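Local coordinates for carboxyltransferase domain-containing protein (Pyrococcus horikoshii, PDB 2PHC) that is of uncharacterised function but probably binds ATP and acts as a hydrolase, and has a carboxyltransferase-type domain, at residues A[42-47]-A[53-58]. Sequence-based numbering, arbitrary orientation.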
ATOM      1  N   LEU A  42       9.385 -12.351  27.159  1.00 32.54           N
ATOM      2  CA  LEU A  42       8.476 -11.193  26.791  1.00 32.42           C
ATOM      3  C   LEU A  42       7.812 -10.615  28.007  1.00 31.20           C
ATOM      4  O   LEU A  42       7.096 -11.335  28.741  1.00 31.39           O
ATOM      5  CB  LEU A  42       7.322 -11.548  25.776  1.00 30.62           C
ATOM      6  CG  LEU A  42       6.519 -10.293  25.287  1.00 32.20           C
ATOM      7  CD1 LEU A  42       7.489  -9.265  24.663  1.00 30.18           C
ATOM      8  CD2 LEU A  42       5.418 -10.665  24.283  1.00 27.39           C
ATOM      9  N   VAL A  43       7.969  -9.326  28.199  1.00 29.68           N
ATOM     10  CA  VAL A  43       7.134  -8.733  29.232  1.00 30.90           C
ATOM     11  C   VAL A  43       5.856  -7.948  28.688  1.00 30.35           C
ATOM     12  O   VAL A  43       4.719  -8.313  28.973  1.00 27.90           O
ATOM     13  CB  VAL A  43       8.028  -8.037  30.252  1.00 32.37           C
ATOM     14  CG1 VAL A  43       7.239  -7.061  31.175  1.00 33.90           C
ATOM     15  CG2 VAL A  43       8.849  -9.124  31.040  1.00 31.14           C
ATOM     16  N   GLU A  44       6.092  -6.954  27.827  1.00 29.67           N
ATOM     17  CA  GLU A  44       5.062  -6.098  27.383  1.00 30.61           C
ATOM     18  C   GLU A  44       5.357  -5.700  25.913  1.00 30.37           C
ATOM     19  O   GLU A  44       6.507  -5.700  25.474  1.00 28.50           O
ATOM     20  CB  GLU A  44       5.020  -4.851  28.286  1.00 32.31           C
ATOM     21  CG  GLU A  44       3.862  -3.859  27.969  1.00 37.21           C
ATOM     22  CD  GLU A  44       3.371  -3.000  29.167  1.00 44.24           C
ATOM     23  OE1 GLU A  44       2.117  -2.741  29.197  1.00 45.53           O
ATOM     24  OE2 GLU A  44       4.202  -2.558  30.033  1.00 40.91           O
ATOM     25  N   LEU A  45       4.284  -5.382  25.196  1.00 29.15           N
ATOM     26  CA  LEU A  45       4.352  -4.824  23.840  1.00 29.82           C
ATOM     27  C   LEU A  45       3.396  -3.605  23.843  1.00 27.06           C
ATOM     28  O   LEU A  45       2.264  -3.728  24.205  1.00 24.50           O
ATOM     29  CB  LEU A  45       3.835  -5.884  22.799  1.00 28.90           C
ATOM     30  CG  LEU A  45       4.716  -7.073  22.411  1.00 30.91           C
ATOM     31  CD1 LEU A  45       3.974  -7.883  21.414  1.00 31.76           C
ATOM     32  CD2 LEU A  45       6.078  -6.636  21.846  1.00 27.62           C
ATOM     33  N   VAL A  46       3.873  -2.458  23.417  1.00 27.68           N
ATOM     34  CA  VAL A  46       3.070  -1.230  23.454  1.00 28.07           C
ATOM     35  C   VAL A  46       3.183  -0.706  22.057  1.00 27.47           C
ATOM     36  O   VAL A  46       4.216  -0.171  21.690  1.00 29.39           O
ATOM     37  CB  VAL A  46       3.648  -0.163  24.518  1.00 30.03           C
ATOM     38  CG1 VAL A  46       2.649   0.969  24.769  1.00 28.09           C
ATOM     39  CG2 VAL A  46       4.084  -0.852  25.899  1.00 28.67           C
ATOM     40  N   PRO A  47       2.189  -0.976  21.217  1.00 26.96           N
ATOM     41  CA  PRO A  47       2.184  -0.382  19.873  1.00 26.93           C
ATOM     42  C   PRO A  47       1.998   1.124  19.977  1.00 27.42           C
ATOM     43  O   PRO A  47       1.290   1.535  20.854  1.00 30.01           O
ATOM     44  CB  PRO A  47       0.974  -1.069  19.198  1.00 24.30           C
ATOM     45  CG  PRO A  47       0.035  -1.470  20.348  1.00 23.22           C
ATOM     46  CD  PRO A  47       1.039  -1.893  21.425  1.00 26.82           C
ATOM     47  N   LEU A  53       6.995  -0.678  21.139  1.00 24.00           N
ATOM     48  CA  LEU A  53       7.826  -0.834  22.286  1.00 23.08           C
ATOM     49  C   LEU A  53       7.817  -2.241  22.799  1.00 25.06           C
ATOM     50  O   LEU A  53       6.808  -2.835  22.936  1.00 26.39           O
ATOM     51  CB  LEU A  53       7.487   0.181  23.349  1.00 23.38           C
ATOM     52  CG  LEU A  53       8.420   0.256  24.545  1.00 23.20           C
ATOM     53  CD1 LEU A  53       9.726   0.762  24.206  1.00 17.59           C
ATOM     54  CD2 LEU A  53       7.815   0.994  25.637  1.00 23.49           C
ATOM     55  N   VAL A  54       8.991  -2.775  23.001  1.00 24.29           N
ATOM     56  CA  VAL A  54       9.169  -4.108  23.420  1.00 26.53           C
ATOM     57  C   VAL A  54      10.011  -4.144  24.693  1.00 26.80           C
ATOM     58  O   VAL A  54      11.098  -3.603  24.785  1.00 24.34           O
ATOM     59  CB  VAL A  54       9.851  -5.017  22.335  1.00 25.58           C
ATOM     60  CG1 VAL A  54       9.708  -6.509  22.733  1.00 20.90           C
ATOM     61  CG2 VAL A  54       9.164  -4.797  21.012  1.00 27.52           C
ATOM     62  N   ILE A  55       9.456  -4.833  25.654  1.00 28.55           N
ATOM     63  CA  ILE A  55      10.072  -4.936  26.944  1.00 30.64           C
ATOM     64  C   ILE A  55      10.180  -6.361  27.417  1.00 32.08           C
ATOM     65  O   ILE A  55       9.295  -7.171  27.111  1.00 33.17           O
ATOM     66  CB  ILE A  55       9.071  -4.267  27.989  1.00 30.10           C
ATOM     67  CG1 ILE A  55       8.929  -2.761  27.718  1.00 30.60           C
ATOM     68  CG2 ILE A  55       9.488  -4.498  29.447  1.00 31.56           C
ATOM     69  CD1 ILE A  55       7.737  -2.183  28.371  1.00 36.55           C
ATOM     70  N   TYR A  56      11.344  -6.644  27.971  1.00 33.64           N
ATOM     71  CA  TYR A  56      11.890  -7.955  28.176  1.00 35.87           C
ATOM     72  C   TYR A  56      12.320  -8.158  29.597  1.00 37.27           C
ATOM     73  O   TYR A  56      12.593  -7.230  30.297  1.00 35.76           O
ATOM     74  CB  TYR A  56      13.038  -8.284  27.217  1.00 34.70           C
ATOM     75  CG  TYR A  56      14.376  -7.587  27.369  1.00 34.92           C
ATOM     76  CD1 TYR A  56      14.697  -6.496  26.620  1.00 28.80           C
ATOM     77  CD2 TYR A  56      15.352  -8.082  28.189  1.00 38.62           C
ATOM     78  CE1 TYR A  56      15.870  -5.906  26.724  1.00 29.17           C
ATOM     79  CE2 TYR A  56      16.559  -7.472  28.281  1.00 33.05           C
ATOM     80  CZ  TYR A  56      16.800  -6.386  27.546  1.00 31.97           C
ATOM     81  OH  TYR A  56      17.984  -5.768  27.626  1.00 35.69           O
ATOM     82  N   ASP A  57      12.367  -9.404  30.014  1.00 39.56           N
ATOM     83  CA  ASP A  57      12.811  -9.699  31.360  1.00 40.39           C
ATOM     84  C   ASP A  57      14.306  -9.996  31.318  1.00 41.37           C
ATOM     85  O   ASP A  57      14.687 -11.028  30.808  1.00 41.77           O
ATOM     86  CB  ASP A  57      12.073 -10.897  31.892  1.00 40.47           C
ATOM     87  CG  ASP A  57      12.591 -11.319  33.269  1.00 42.20           C
ATOM     88  OD1 ASP A  57      11.907 -12.122  33.928  1.00 36.31           O
ATOM     89  OD2 ASP A  57      13.669 -10.831  33.681  1.00 41.03           O
ATOM     90  N   PRO A  58      15.147  -9.094  31.851  1.00 42.33           N
ATOM     91  CA  PRO A  58      16.602  -9.164  31.678  1.00 43.86           C
ATOM     92  C   PRO A  58      17.291 -10.384  32.341  1.00 44.88           C
ATOM     93  O   PRO A  58      18.530 -10.527  32.236  1.00 44.34           O
ATOM     94  CB  PRO A  58      17.112  -7.877  32.362  1.00 43.65           C
ATOM     95  CG  PRO A  58      15.927  -7.096  32.691  1.00 42.38           C
ATOM     96  CD  PRO A  58      14.754  -7.979  32.728  1.00 42.73           C
TER
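A classic beta bulge interrupts the antiparallel hairpin formed by strands 42-48 and 51-56, with V43 and E44 together facing I55. Both of their amides bond to I55 O: V43 N at 2.8 Å and E44 N at 3.3 Å, the longer bond. They arrive on the same face of that carbonyl's plane, E44 N well above it, 43° out. V43 has psi -57°, unlike its extended neighbours, as expected at the first position of a classic bulge, and its side chain leans toward the partner strand. With CG1 anti to the backbone N and CG2 anti to the carbonyl carbon, the two methyls part: CG1 lies 3.8 Å from I55 CG2, on the E44 side of the sheet, while CG2 reaches across to D57 CB.

Beyond the bulge the pairing is regular. I55 N bonds to E44 O, and V46 and L53 exchange two bonds, L53 N to V46 O being nearly straight at 169°. Between these pairs, L45 CA makes a C-H...O contact of 3.3 Å with L53 O.

The side chains sort onto two faces. On one, L45 and V54 run alongside each other, and L45 CD2 sits 3.7 Å from both V54 CG1 and CG2; L42 CD1 comes in at about a right angle to touch V54 CG1. Helix 21-37 packs on L45 and helix 63-82 on V54, so this is the helix-covered side of the four-stranded sheet. On the other face E44 lies beside I55, its CB 3.8 Å from I55 CD1, and V46 lies beside L53.

Five backbone bonds and these apolar contacts hold the two segments together; no side-chain hydrogen bond or salt bridge crosses between them, and one carbonyl serves two amides where the extra residue shifts the register.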